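Local structure of glutamyl-tRNA synthetase (Methanothermobacter thermautotrophicus, 3AII) at residues P421-R426 / V439-G444. The protein probably activates glutamate with ATP and transfers it to tRNA, acting in this archaeon as a non-discriminating glutamyl-tRNA synthetase. Residues are numbered along the deposited sequence; the frame is centred on the assembly and turned at random.
Sequences PVRVER and VLELRG
V424 and L440 sit opposite each other in a two-stranded antiparallel hairpin, strand 422-427 against strand 437-442, within the anticodon-binding region. They form a hydrogen-bonded pair: V424 N reaches L440 O and L440 N returns to V424 O, both at 2.8 Å and nearly straight. V422 and L442, the next hydrogen-bonded pair beyond R423 and E441, repeat the reciprocal N-H...O bonds, L442 N meeting V422 O at a more bent 151°. V424 O also receives a CA-H...O contact from V439 CA at 3.2 Å. The side chains of these two pairs share one face. V424 CB meets L440 CB at 4.1 Å, and the tip of L442, CD2, comes to V422 CB at 4.2 Å. This face closes on the rest of the domain: V424, L440 and L442, all buried, press on W493 of strand 489-495, while L442 and the partly exposed V422 touch V464 of strand 464-469.

The other face, carrying R423, E425, V439 and E441, is the solvent side. R423 CG stands anti to its backbone N (chi1 -177°) and lies 3.5 Å from V439 CG1. The chain then bends at chi3, about CG-CD, and NH1 turns back along its own strand to E425 OE2 at 2.9 Å, a salt bridge in the guanidinium plane that uses the anti lone pair of the carboxylate. V439 CG1 fills another place at the guanidinium edge. E441 folds back at chi2 so that its carboxylate lies against the aliphatic CB and CG of R423, its plane 60° from the guanidinium. A water lies 2.6 Å from E441 OE1 and donates to it; its bond to V422 O is weak. Backbone bonds and apolar pairs thus probably hold the hairpin on the domain, whereas E441 OE2, 5.1 Å from R423 NE, can act on that charge only at longer range.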
loop_
_atom_site.group_PDB
_atom_site.type_symbol
_atom_site.label_atom_id
_atom_site.label_comp_id
_atom_site.label_asym_id
_atom_site.label_seq_id
_atom_site.Cartn_x
_atom_site.Cartn_y
_atom_site.Cartn_z
ATOM N N PRO A 421 45.580 -6.890 21.945
ATOM C CA PRO A 421 44.305 -6.257 21.579
ATOM C C PRO A 421 44.465 -5.286 20.419
ATOM O O PRO A 421 45.511 -4.655 20.241
ATOM C CB PRO A 421 43.887 -5.507 22.855
ATOM C CG PRO A 421 44.855 -5.965 23.937
ATOM C CD PRO A 421 46.089 -6.422 23.243
ATOM N N VAL A 422 43.408 -5.173 19.626
ATOM C CA VAL A 422 43.396 -4.270 18.492
ATOM C C VAL A 422 42.162 -3.391 18.605
ATOM O O VAL A 422 41.052 -3.895 18.713
ATOM C CB VAL A 422 43.295 -5.050 17.177
ATOM C CG1 VAL A 422 43.232 -4.104 15.993
ATOM C CG2 VAL A 422 44.484 -6.024 17.048
ATOM N N ARG A 423 42.367 -2.079 18.595
ATOM C CA ARG A 423 41.264 -1.133 18.622
ATOM C C ARG A 423 40.961 -0.695 17.205
ATOM O O ARG A 423 41.829 -0.185 16.491
ATOM C CB ARG A 423 41.608 0.065 19.519
ATOM C CG ARG A 423 40.463 1.072 19.654
ATOM C CD ARG A 423 40.882 2.240 20.554
ATOM N NE ARG A 423 41.761 3.142 19.826
ATOM C CZ ARG A 423 41.342 4.058 18.962
ATOM N NH1 ARG A 423 40.039 4.224 18.731
ATOM N NH2 ARG A 423 42.233 4.819 18.333
ATOM N N VAL A 424 39.725 -0.936 16.790
ATOM C CA VAL A 424 39.296 -0.691 15.428
ATOM C C VAL A 424 38.356 0.519 15.389
ATOM O O VAL A 424 37.456 0.611 16.214
ATOM C CB VAL A 424 38.538 -1.924 14.897
ATOM C CG1 VAL A 424 38.046 -1.676 13.481
ATOM C CG2 VAL A 424 39.429 -3.174 14.963
ATOM N N GLU A 425 38.562 1.447 14.451
ATOM C CA GLU A 425 37.566 2.498 14.203
ATOM C C GLU A 425 36.957 2.374 12.819
ATOM O O GLU A 425 37.666 2.181 11.826
ATOM C CB GLU A 425 38.137 3.922 14.355
ATOM C CG GLU A 425 38.486 4.324 15.772
ATOM C CD GLU A 425 38.490 5.851 16.004
ATOM O OE1 GLU A 425 38.194 6.638 15.075
ATOM O OE2 GLU A 425 38.793 6.267 17.142
ATOM N N ARG A 426 35.640 2.537 12.751
ATOM C CA ARG A 426 34.934 2.483 11.487
ATOM C C ARG A 426 33.800 3.511 11.497
ATOM O O ARG A 426 33.011 3.561 12.446
ATOM C CB ARG A 426 34.394 1.068 11.241
ATOM C CG ARG A 426 33.598 0.922 9.939
ATOM C CD ARG A 426 33.388 -0.566 9.604
ATOM N NE ARG A 426 32.694 -0.754 8.330
ATOM C CZ ARG A 426 33.281 -0.738 7.135
ATOM N NH1 ARG A 426 32.555 -0.923 6.037
ATOM N NH2 ARG A 426 34.583 -0.530 7.030
ATOM N N VAL A 439 33.931 2.372 17.640
ATOM C CA VAL A 439 35.193 1.832 18.114
ATOM C C VAL A 439 34.915 0.437 18.585
ATOM O O VAL A 439 34.103 0.221 19.489
ATOM C CB VAL A 439 35.780 2.663 19.264
ATOM C CG1 VAL A 439 37.131 2.105 19.697
ATOM C CG2 VAL A 439 35.911 4.116 18.809
ATOM N N LEU A 440 35.568 -0.512 17.939
ATOM C CA LEU A 440 35.387 -1.924 18.249
ATOM C C LEU A 440 36.678 -2.456 18.825
ATOM O O LEU A 440 37.740 -2.307 18.221
ATOM C CB LEU A 440 35.058 -2.701 16.983
ATOM C CG LEU A 440 33.773 -2.276 16.271
ATOM C CD1 LEU A 440 33.464 -3.180 15.101
ATOM C CD2 LEU A 440 32.630 -2.301 17.249
ATOM N N GLU A 441 36.584 -3.073 19.994
ATOM C CA GLU A 441 37.761 -3.565 20.678
ATOM C C GLU A 441 37.898 -5.077 20.478
ATOM O O GLU A 441 37.163 -5.863 21.079
ATOM C CB GLU A 441 37.685 -3.235 22.168
ATOM C CG GLU A 441 37.509 -1.756 22.485
ATOM C CD GLU A 441 38.806 -0.968 22.449
ATOM O OE1 GLU A 441 39.867 -1.544 22.077
ATOM O OE2 GLU A 441 38.760 0.235 22.810
ATOM N N LEU A 442 38.836 -5.476 19.630
ATOM C CA LEU A 442 39.108 -6.890 19.419
ATOM C C LEU A 442 40.118 -7.350 20.473
ATOM O O LEU A 442 41.252 -6.862 20.508
ATOM C CB LEU A 442 39.672 -7.091 18.009
ATOM C CG LEU A 442 40.253 -8.482 17.759
ATOM C CD1 LEU A 442 39.141 -9.510 17.810
ATOM C CD2 LEU A 442 40.998 -8.530 16.425
ATOM N N ARG A 443 39.704 -8.263 21.349
ATOM C CA ARG A 443 40.543 -8.651 22.495
ATOM C C ARG A 443 40.894 -10.127 22.478
ATOM O O ARG A 443 41.995 -10.516 22.885
ATOM C CB ARG A 443 39.849 -8.332 23.826
ATOM C CG ARG A 443 39.847 -6.870 24.215
ATOM C CD ARG A 443 39.137 -6.666 25.547
ATOM N NE ARG A 443 39.838 -7.314 26.655
ATOM C CZ ARG A 443 39.393 -7.338 27.908
ATOM N NH1 ARG A 443 38.244 -6.750 28.218
ATOM N NH2 ARG A 443 40.098 -7.949 28.853
ATOM N N GLY A 444 39.946 -10.955 22.051
ATOM C CA GLY A 444 40.193 -12.384 21.942
ATOM C C GLY A 444 39.129 -13.130 21.158
ATOM O O GLY A 444 39.427 -13.764 20.152
HETATM O O HOH W 1 41.003 -3.883 22.011
#